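DR2417 (Deinococcus radiodurans, PDB 4XWW) is a metal-dependent RNase J that binds RNA and probably degrades it from the 5' end, with a likely part in rRNA maturation and mRNA decay. Local coordinates at residues T389-L393 / T394-F398; E196-K200 / D201-L205; V182-G185 / A186-S190; L108-T111 / L112-R116. All coordinates share one frame; numbering follows the deposited sequence.

Contact 1: T389-L393 / T394-F398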
loop_
_atom_site.group_PDB
_atom_site.type_symbol
_atom_site.label_atom_id
_atom_site.label_comp_id
_atom_site.label_asym_id
_atom_site.label_seq_id
_atom_site.Cartn_x
_atom_site.Cartn_y
_atom_site.Cartn_z
ATOM N N THR A 389 -28.902 0.738 -12.790
ATOM C CA THR A 389 -29.947 -0.172 -13.217
ATOM C C THR A 389 -30.806 -0.592 -12.018
ATOM O O THR A 389 -32.042 -0.557 -12.069
ATOM C CB THR A 389 -29.358 -1.410 -13.907
ATOM O OG1 THR A 389 -28.908 -1.045 -15.216
ATOM C CG2 THR A 389 -30.416 -2.515 -14.044
ATOM N N ILE A 390 -30.149 -0.940 -10.918
ATOM C CA ILE A 390 -30.874 -1.322 -9.713
ATOM C C ILE A 390 -31.695 -0.165 -9.132
ATOM O O ILE A 390 -32.874 -0.335 -8.774
ATOM C CB ILE A 390 -29.921 -1.858 -8.648
ATOM C CG1 ILE A 390 -29.166 -3.083 -9.200
ATOM C CG2 ILE A 390 -30.713 -2.165 -7.337
ATOM C CD1 ILE A 390 -30.091 -4.181 -9.739
ATOM N N LEU A 391 -31.079 1.010 -9.033
ATOM C CA LEU A 391 -31.790 2.200 -8.566
ATOM C C LEU A 391 -32.980 2.529 -9.466
ATOM O O LEU A 391 -34.038 2.896 -8.967
ATOM C CB LEU A 391 -30.825 3.401 -8.477
ATOM C CG LEU A 391 -29.930 3.420 -7.229
ATOM C CD1 LEU A 391 -28.599 4.087 -7.497
ATOM C CD2 LEU A 391 -30.648 4.130 -6.081
ATOM N N ASN A 392 -32.835 2.368 -10.779
ATOM C CA ASN A 392 -33.933 2.674 -11.702
ATOM C C ASN A 392 -35.056 1.640 -11.648
ATOM O O ASN A 392 -36.227 1.978 -11.807
ATOM C CB ASN A 392 -33.420 2.786 -13.149
ATOM C CG ASN A 392 -32.647 4.081 -13.418
ATOM O OD1 ASN A 392 -32.884 5.113 -12.785
ATOM N ND2 ASN A 392 -31.719 4.022 -14.366
ATOM N N LEU A 393 -34.692 0.381 -11.437
ATOM C CA LEU A 393 -35.675 -0.695 -11.388
ATOM C C LEU A 393 -36.473 -0.690 -10.078
ATOM O O LEU A 393 -37.668 -0.983 -10.071
ATOM C CB LEU A 393 -34.973 -2.044 -11.568
ATOM C CG LEU A 393 -34.537 -2.415 -12.980
ATOM C CD1 LEU A 393 -33.803 -3.742 -12.948
ATOM C CD2 LEU A 393 -35.778 -2.528 -13.908
ATOM N N THR A 394 -35.800 -0.375 -8.972
ATOM C CA THR A 394 -36.443 -0.430 -7.657
ATOM C C THR A 394 -37.180 0.853 -7.288
ATOM O O THR A 394 -38.142 0.808 -6.498
ATOM C CB THR A 394 -35.445 -0.759 -6.546
ATOM O OG1 THR A 394 -34.331 0.132 -6.626
ATOM C CG2 THR A 394 -34.965 -2.194 -6.681
ATOM N N ARG A 395 -36.750 1.984 -7.844
ATOM C CA ARG A 395 -37.426 3.261 -7.576
ATOM C C ARG A 395 -37.701 3.471 -6.084
ATOM O O ARG A 395 -38.844 3.714 -5.689
ATOM C CB ARG A 395 -38.749 3.342 -8.355
ATOM C CG ARG A 395 -38.581 3.736 -9.814
ATOM C CD ARG A 395 -39.405 2.847 -10.746
ATOM N NE ARG A 395 -40.823 2.812 -10.401
ATOM C CZ ARG A 395 -41.630 1.795 -10.691
ATOM N NH1 ARG A 395 -41.147 0.731 -11.319
ATOM N NH2 ARG A 395 -42.914 1.832 -10.350
ATOM N N PRO A 396 -36.663 3.358 -5.240
ATOM C CA PRO A 396 -36.903 3.301 -3.795
ATOM C C PRO A 396 -37.245 4.664 -3.204
ATOM O O PRO A 396 -36.776 5.702 -3.681
ATOM C CB PRO A 396 -35.566 2.800 -3.249
ATOM C CG PRO A 396 -34.581 3.435 -4.164
ATOM C CD PRO A 396 -35.218 3.379 -5.541
ATOM N N LYS A 397 -38.043 4.667 -2.152
ATOM C CA LYS A 397 -38.326 5.915 -1.466
ATOM C C LYS A 397 -37.089 6.361 -0.700
ATOM O O LYS A 397 -36.730 7.535 -0.725
ATOM C CB LYS A 397 -39.519 5.776 -0.528
ATOM C CG LYS A 397 -39.928 7.089 0.145
ATOM C CD LYS A 397 -41.332 6.969 0.781
ATOM C CE LYS A 397 -41.817 8.332 1.307
ATOM N NZ LYS A 397 -43.086 8.252 2.083
ATOM N N PHE A 398 -36.424 5.416 -0.038
ATOM C CA PHE A 398 -35.268 5.752 0.789
ATOM C C PHE A 398 -34.068 4.897 0.395
ATOM O O PHE A 398 -34.239 3.806 -0.142
ATOM C CB PHE A 398 -35.628 5.572 2.258
ATOM C CG PHE A 398 -36.748 6.484 2.713
ATOM C CD1 PHE A 398 -36.630 7.851 2.552
ATOM C CD2 PHE A 398 -37.906 5.975 3.290
ATOM C CE1 PHE A 398 -37.649 8.704 2.967
ATOM C CE2 PHE A 398 -38.940 6.819 3.704
ATOM C CZ PHE A 398 -38.806 8.191 3.542
#

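Contact 2: E196-K200 / D201-L205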
loop_
_atom_site.group_PDB
_atom_site.type_symbol
_atom_site.label_atom_id
_atom_site.label_comp_id
_atom_site.label_asym_id
_atom_site.label_seq_id
_atom_site.Cartn_x
_atom_site.Cartn_y
_atom_site.Cartn_z
ATOM N N GLU A 196 -37.323 -5.790 -10.656
ATOM C CA GLU A 196 -38.243 -4.865 -11.312
ATOM C C GLU A 196 -39.657 -4.974 -10.719
ATOM O O GLU A 196 -40.342 -3.965 -10.513
ATOM C CB GLU A 196 -38.280 -5.122 -12.817
ATOM C CG GLU A 196 -39.294 -4.242 -13.537
ATOM C CD GLU A 196 -39.050 -4.162 -15.027
ATOM O OE1 GLU A 196 -38.517 -5.140 -15.597
ATOM O OE2 GLU A 196 -39.389 -3.116 -15.623
ATOM N N GLN A 197 -40.096 -6.204 -10.444
ATOM C CA GLN A 197 -41.390 -6.423 -9.803
ATOM C C GLN A 197 -41.416 -5.753 -8.434
ATOM O O GLN A 197 -42.415 -5.166 -8.057
ATOM C CB GLN A 197 -41.697 -7.920 -9.655
ATOM C CG GLN A 197 -43.065 -8.237 -9.040
ATOM C CD GLN A 197 -44.230 -7.737 -9.888
ATOM O OE1 GLN A 197 -44.224 -7.862 -11.115
ATOM N NE2 GLN A 197 -45.208 -7.141 -9.244
ATOM N N ALA A 198 -40.299 -5.827 -7.707
ATOM C CA ALA A 198 -40.237 -5.243 -6.372
ATOM C C ALA A 198 -40.431 -3.733 -6.470
ATOM O O ALA A 198 -41.135 -3.139 -5.664
ATOM C CB ALA A 198 -38.894 -5.585 -5.675
ATOM N N GLY A 199 -39.824 -3.126 -7.484
ATOM C CA GLY A 199 -40.029 -1.711 -7.759
ATOM C C GLY A 199 -41.500 -1.356 -8.008
ATOM O O GLY A 199 -41.977 -0.313 -7.560
ATOM N N LYS A 200 -42.224 -2.211 -8.722
ATOM C CA LYS A 200 -43.649 -1.959 -8.989
ATOM C C LYS A 200 -44.511 -2.163 -7.739
ATOM O O LYS A 200 -45.443 -1.402 -7.484
ATOM C CB LYS A 200 -44.159 -2.854 -10.130
ATOM C CG LYS A 200 -43.359 -2.693 -11.420
ATOM C CD LYS A 200 -43.919 -3.527 -12.564
ATOM C CE LYS A 200 -43.098 -3.284 -13.832
ATOM N NZ LYS A 200 -43.412 -4.203 -14.963
ATOM N N ASP A 201 -44.187 -3.190 -6.965
ATOM C CA ASP A 201 -44.877 -3.451 -5.707
ATOM C C ASP A 201 -44.681 -2.302 -4.733
ATOM O O ASP A 201 -45.585 -1.967 -3.955
ATOM C CB ASP A 201 -44.372 -4.745 -5.065
ATOM C CG ASP A 201 -44.867 -5.989 -5.776
ATOM O OD1 ASP A 201 -45.880 -5.895 -6.497
ATOM O OD2 ASP A 201 -44.240 -7.056 -5.612
ATOM N N GLY A 202 -43.482 -1.717 -4.796
ATOM C CA GLY A 202 -43.056 -0.636 -3.927
ATOM C C GLY A 202 -41.867 -1.074 -3.082
ATOM O O GLY A 202 -41.975 -2.021 -2.312
ATOM N N VAL A 203 -40.721 -0.421 -3.256
ATOM C CA VAL A 203 -39.579 -0.621 -2.367
ATOM C C VAL A 203 -39.473 0.603 -1.443
ATOM O O VAL A 203 -39.248 1.719 -1.914
ATOM C CB VAL A 203 -38.260 -0.812 -3.161
ATOM C CG1 VAL A 203 -37.032 -0.848 -2.220
ATOM C CG2 VAL A 203 -38.327 -2.077 -4.027
ATOM N N LEU A 204 -39.681 0.412 -0.140
ATOM C CA LEU A 204 -39.514 1.516 0.813
ATOM C C LEU A 204 -38.047 1.916 0.990
ATOM O O LEU A 204 -37.694 3.109 0.988
ATOM C CB LEU A 204 -40.111 1.134 2.171
ATOM C CG LEU A 204 -40.002 2.200 3.269
ATOM C CD1 LEU A 204 -40.780 3.450 2.878
ATOM C CD2 LEU A 204 -40.539 1.650 4.569
ATOM N N LEU A 205 -37.195 0.916 1.163
ATOM C CA LEU A 205 -35.777 1.159 1.383
ATOM C C LEU A 205 -34.940 0.250 0.504
ATOM O O LEU A 205 -35.140 -0.963 0.483
ATOM C CB LEU A 205 -35.407 0.937 2.851
ATOM C CG LEU A 205 -33.912 0.970 3.171
ATOM C CD1 LEU A 205 -33.366 2.369 2.945
ATOM C CD2 LEU A 205 -33.710 0.531 4.606
HETATM O O HOH W 1 -40.868 1.227 -5.671
#

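Contact 3: V182-G185 / A186-S190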
loop_
_atom_site.group_PDB
_atom_site.type_symbol
_atom_site.label_atom_id
_atom_site.label_comp_id
_atom_site.label_asym_id
_atom_site.label_seq_id
_atom_site.Cartn_x
_atom_site.Cartn_y
_atom_site.Cartn_z
ATOM N N VAL A 182 -22.005 -15.746 -16.735
ATOM C CA VAL A 182 -20.793 -16.065 -15.979
ATOM C C VAL A 182 -19.986 -17.152 -16.688
ATOM O O VAL A 182 -18.848 -17.421 -16.316
ATOM C CB VAL A 182 -21.097 -16.487 -14.533
ATOM C CG1 VAL A 182 -21.588 -15.282 -13.740
ATOM C CG2 VAL A 182 -22.129 -17.612 -14.486
ATOM N N GLY A 183 -20.574 -17.759 -17.716
ATOM C CA GLY A 183 -19.799 -18.559 -18.658
ATOM C C GLY A 183 -19.764 -20.055 -18.407
ATOM O O GLY A 183 -19.186 -20.812 -19.184
ATOM N N THR A 184 -20.416 -20.494 -17.339
ATOM C CA THR A 184 -20.291 -21.873 -16.891
ATOM C C THR A 184 -21.379 -22.775 -17.470
ATOM O O THR A 184 -21.448 -23.950 -17.133
ATOM C CB THR A 184 -20.335 -21.965 -15.363
ATOM O OG1 THR A 184 -21.560 -21.389 -14.891
ATOM C CG2 THR A 184 -19.144 -21.230 -14.755
ATOM N N GLY A 185 -22.229 -22.217 -18.324
ATOM C CA GLY A 185 -23.239 -23.000 -19.020
ATOM C C GLY A 185 -24.365 -23.470 -18.122
ATOM O O GLY A 185 -25.085 -24.414 -18.455
ATOM N N ALA A 186 -24.525 -22.826 -16.971
ATOM C CA ALA A 186 -25.519 -23.279 -15.996
ATOM C C ALA A 186 -26.749 -22.373 -15.934
ATOM O O ALA A 186 -27.612 -22.556 -15.077
ATOM C CB ALA A 186 -24.886 -23.400 -14.625
ATOM N N GLY A 187 -26.827 -21.411 -16.846
ATOM C CA GLY A 187 -27.963 -20.515 -16.921
ATOM C C GLY A 187 -28.041 -19.485 -15.800
ATOM O O GLY A 187 -29.058 -18.831 -15.637
ATOM N N ILE A 188 -26.969 -19.322 -15.036
ATOM C CA ILE A 188 -27.007 -18.401 -13.909
ATOM C C ILE A 188 -27.115 -16.954 -14.365
ATOM O O ILE A 188 -26.288 -16.482 -15.148
ATOM C CB ILE A 188 -25.768 -18.546 -13.023
ATOM C CG1 ILE A 188 -25.701 -19.973 -12.485
ATOM C CG2 ILE A 188 -25.845 -17.549 -11.866
ATOM C CD1 ILE A 188 -24.350 -20.353 -11.949
ATOM N N VAL A 189 -28.134 -16.251 -13.873
ATOM C CA VAL A 189 -28.297 -14.818 -14.152
ATOM C C VAL A 189 -28.960 -14.104 -12.980
ATOM O O VAL A 189 -29.709 -14.720 -12.205
ATOM C CB VAL A 189 -29.153 -14.519 -15.435
ATOM C CG1 VAL A 189 -28.478 -15.021 -16.689
ATOM C CG2 VAL A 189 -30.625 -15.055 -15.302
ATOM N N SER A 190 -28.690 -12.807 -12.848
ATOM C CA SER A 190 -29.350 -12.020 -11.809
ATOM C C SER A 190 -30.861 -11.967 -12.053
ATOM O O SER A 190 -31.315 -11.859 -13.181
ATOM C CB SER A 190 -28.784 -10.599 -11.730
ATOM O OG SER A 190 -27.404 -10.623 -11.409
HETATM O O HOH W 2 -24.589 -17.652 -16.758
HETATM O O HOH W 3 -24.612 -14.748 -15.537
HETATM O O HOH W 4 -23.980 -20.334 -15.850
#

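Contact 4: L108-T111 / L112-R116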
loop_
_atom_site.group_PDB
_atom_site.type_symbol
_atom_site.label_atom_id
_atom_site.label_comp_id
_atom_site.label_asym_id
_atom_site.label_seq_id
_atom_site.Cartn_x
_atom_site.Cartn_y
_atom_site.Cartn_z
ATOM N N LEU A 108 -27.984 -20.286 1.160
ATOM C CA LEU A 108 -27.943 -21.209 0.015
ATOM C C LEU A 108 -26.864 -22.297 0.201
ATOM O O LEU A 108 -26.020 -22.177 1.087
ATOM C CB LEU A 108 -27.746 -20.411 -1.276
ATOM C CG LEU A 108 -29.093 -19.856 -1.748
ATOM C CD1 LEU A 108 -29.283 -18.428 -1.294
ATOM C CD2 LEU A 108 -29.271 -19.990 -3.260
ATOM N N PRO A 109 -26.910 -23.382 -0.598
ATOM C CA PRO A 109 -26.080 -24.549 -0.257
ATOM C C PRO A 109 -24.560 -24.308 -0.149
ATOM O O PRO A 109 -23.972 -24.838 0.793
ATOM C CB PRO A 109 -26.377 -25.525 -1.398
ATOM C CG PRO A 109 -27.724 -25.161 -1.850
ATOM C CD PRO A 109 -27.803 -23.676 -1.734
ATOM N N LEU A 110 -23.930 -23.577 -1.066
ATOM C CA LEU A 110 -22.483 -23.374 -0.942
ATOM C C LEU A 110 -22.188 -22.550 0.309
ATOM O O LEU A 110 -21.235 -22.824 1.039
ATOM C CB LEU A 110 -21.895 -22.682 -2.186
ATOM C CG LEU A 110 -20.395 -22.371 -2.121
ATOM C CD1 LEU A 110 -19.571 -23.669 -1.923
ATOM C CD2 LEU A 110 -19.976 -21.629 -3.384
ATOM N N THR A 111 -23.036 -21.559 0.568
ATOM C CA THR A 111 -22.890 -20.728 1.762
ATOM C C THR A 111 -22.897 -21.599 3.014
ATOM O O THR A 111 -21.984 -21.533 3.839
ATOM C CB THR A 111 -24.012 -19.678 1.852
ATOM O OG1 THR A 111 -24.035 -18.915 0.640
ATOM C CG2 THR A 111 -23.774 -18.742 3.027
ATOM N N LEU A 112 -23.881 -22.483 3.132
ATOM C CA LEU A 112 -23.948 -23.329 4.312
ATOM C C LEU A 112 -22.809 -24.344 4.373
ATOM O O LEU A 112 -22.344 -24.691 5.463
ATOM C CB LEU A 112 -25.313 -24.059 4.376
ATOM C CG LEU A 112 -26.532 -23.130 4.457
ATOM C CD1 LEU A 112 -27.817 -23.953 4.725
ATOM C CD2 LEU A 112 -26.376 -22.120 5.566
ATOM N N ALA A 113 -22.372 -24.846 3.221
ATOM C CA ALA A 113 -21.285 -25.819 3.228
ATOM C C ALA A 113 -20.009 -25.168 3.793
ATOM O O ALA A 113 -19.296 -25.768 4.610
ATOM C CB ALA A 113 -21.043 -26.371 1.834
ATOM N N LEU A 114 -19.747 -23.935 3.372
ATOM C CA LEU A 114 -18.580 -23.202 3.855
ATOM C C LEU A 114 -18.703 -22.879 5.349
ATOM O O LEU A 114 -17.739 -23.033 6.105
ATOM C CB LEU A 114 -18.383 -21.933 3.024
ATOM C CG LEU A 114 -18.027 -22.163 1.540
ATOM C CD1 LEU A 114 -18.075 -20.858 0.734
ATOM C CD2 LEU A 114 -16.646 -22.790 1.401
ATOM N N VAL A 115 -19.891 -22.468 5.783
ATOM C CA VAL A 115 -20.103 -22.158 7.193
ATOM C C VAL A 115 -20.003 -23.423 8.037
ATOM O O VAL A 115 -19.375 -23.416 9.095
ATOM C CB VAL A 115 -21.466 -21.459 7.417
ATOM C CG1 VAL A 115 -21.864 -21.462 8.886
ATOM C CG2 VAL A 115 -21.395 -20.031 6.880
ATOM N N ARG A 116 -20.607 -24.511 7.555
ATOM C CA ARG A 116 -20.599 -25.779 8.262
ATOM C C ARG A 116 -19.169 -26.237 8.530
ATOM O O ARG A 116 -18.844 -26.686 9.631
ATOM C CB ARG A 116 -21.367 -26.837 7.449
ATOM C CG ARG A 116 -21.998 -27.948 8.233
ATOM C CD ARG A 116 -22.788 -28.881 7.298
ATOM N NE ARG A 116 -24.167 -28.438 7.108
ATOM C CZ ARG A 116 -24.698 -28.068 5.946
ATOM N NH1 ARG A 116 -23.974 -28.085 4.833
ATOM N NH2 ARG A 116 -25.969 -27.688 5.901
HETATM O O HOH W 5 -24.878 -27.204 1.957
#

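Contact 1: T389-L393 / T394-F398
The flat carbonyl group of I390 takes two bonds from T394, which reach I390 O from opposite sides of its plane. T394 N reaches I390 O at 2.9 Å, tilted 22° from the carbonyl plane. From the other side T394 OG1 donates to I390 O at 2.6 Å, a short bond that folds the hydroxyl back over its own helix. The rotamer of T394 makes this possible: with chi1 at 52°, OG1 sits between the backbone N and the carbonyl carbon, facing the preceding turn, while CG2 lies 3.5 Å from I390 O. The buried hydroxyl is thereby satisfied inside the helix. A second flat group follows downstream, where K397 CG lies over the centre of one face of the F398 ring; that ring also stacks with F442.

One residue after T394, R395 N still bonds to L391 O at 3.1 Å, but R395 has turned to positive phi (47°). Its bent side chain runs back beside the last turn, with CD 3.5 Å from N392 O. P396, which has no N-H to give, brings its CD to 3.7 Å from L391 O, and its CG meets L391 CD2 more loosely. L206 of strand 205-209 touches L391, T394 and P396. This is a helix C-terminus closed by a residue of positive phi and then a proline, releasing helix 384-394 into strand 398-402 of the metallo-beta-lactamase fold.

Contact 2: E196-K200 / D201-L205
D201, the last residue of helix 192-201, is tied to Q197 one turn earlier by two bonds. Its backbone N gives a nearly straight bond of 2.9 Å to Q197 O, and its carboxylate takes a second: Q197 NE2 donates to D201 OD1 at 3.1 Å. The two flat groups are turned 58° against each other; D201 OD1 lies close to the amide plane of Q197, while Q197 NE2 comes in from above the carboxylate plane. Q197 gets there by a bend at chi2 (63°), which curls its amide along the helix toward D201.

On the buried side, A198 and V203 make the second half of the contact. A198 CB meets V203 CG2 at 3.9 Å, and the same valine methyl comes 3.4 Å from A198 O. L171 of strand 168-172 packs against both residues. Between the polar and apolar halves, G202 N bonds to A198 O at 2.9 Å before the chain leaves helical geometry with phi 117°, a conformation that glycine accepts easily. A water then accepts from V203 N at 2.9 Å and donates to G199 O, joining the departing chain to the helix end. The chemistry is thus divided: a neutral amide meets an exposed carboxylate, a bond that solvent could probably compete for, while the A198-V203 methyl contact, backed by L171, is buried and apolar.

Contact 3: V182-G185 / A186-S190
V182 and I188 meet across the long loop that joins strand 168-172 to helix 192-201 in the metallo-beta-lactamase domain, with the V182 side chain about 13 Å from a bound zinc ion. V182 CG2 lies 4.0 Å from I188 CB, the two branched side chains crossing at about a right angle. V182 holds CG1 anti to its carbonyl carbon (chi1 -70°), which places CG2 between backbone N and carbonyl carbon, facing I188. Next to them T184 contributes its hydroxyl oxygen rather than a methyl: OG1 stands 3.9 Å from A186 CB and a little farther from I188 CD1.

No direct hydrogen bond joins 182-185 to 186-190, and water does the joining. One water lies within bonding distance of three groups, accepting from A186 N at 2.8 Å and, at longer range, from I188 N, and pairing with T184 OG1 at 2.8 Å. Another accepts from V182 N at 3.2 Å and donates to I188 O at 2.6 Å, so that the backbones of V182 and I188 are bridged as well.

The fold element is a glycine-rich loop: G183, G185 and G187 all have positive phi, and the chain curves round between V182 and I188. Y250 of helix 249-261, in the beta-CASP range, packs on V182, T184 and I188, and N254 ND2 donates to V182 O. V182 also touches T152, whose neighbour H153 is a zinc ligand; the side chains of V182 and H153 are about 8 Å apart. S190 OG is hydrogen-bonded to T152 OG1.

Contact 4: L108-T111 / L112-R116
P109 O is gripped by two donors in the first turn of helix 109-122. A113 N bonds to it at 2.9 Å, and a water donates to it at 2.8 Å. That same water accepts from R116 NH1 at 3.1 Å, lying at the edge of the guanidinium and in its plane, so R116 reaches back over almost two turns to the helix start. One face of the guanidinium rests over L112 O, displaced toward the rim of the group. The chain of R116 is folded at chi3 (-88°), which turns NH1 back toward the water.

L108 holds the N-cap position and uses its carbonyl: L112 N bonds to L108 O at 3.0 Å. P109, with no N-H of its own, suits the first turn, and the amide of L110 is taken by D157 OD2. On the buried flank L110 CG meets L114 CD1 at 4.0 Å, one turn apart, and L114 CG presses to 3.3 Å from L110 O. A279 lies against both leucines. T111 and V115 face L82 of strand 77-82, with V115 CG2 3.4 Å from T111 O, and the side chain of T111 comes within about 4 Å of that of H84, a zinc ligand. The arrangement is the amino-terminal end of the helix in the beta-alpha-beta unit 104-107, 109-122, 128-131 of the metallo-beta-lactamase fold.

How the contacts relate
The chain order is contacts 4, 3, 2, 1. Contacts 2 and 1 touch, their centres about 8 Å apart: K397 N probably bonds to V203 O and F398 N to L204 O, where the chain leaving each helix enters adjacent parallel strands 205-209 and 398-402 of one sheet. So a helix end in the metallo-beta-lactamase range meets one in the RNA specificity range. Contact 3, upstream of helix 192-201, is centred about 25 Å from both. Contact 4, centred about 20 Å from contact 3, lies on helix 109-122 between strands 104-107 and 128-131 of the eight-stranded sheet. Side chains of contacts 3 and 4 lie about 13 Å and 10 Å from a bound zinc ion.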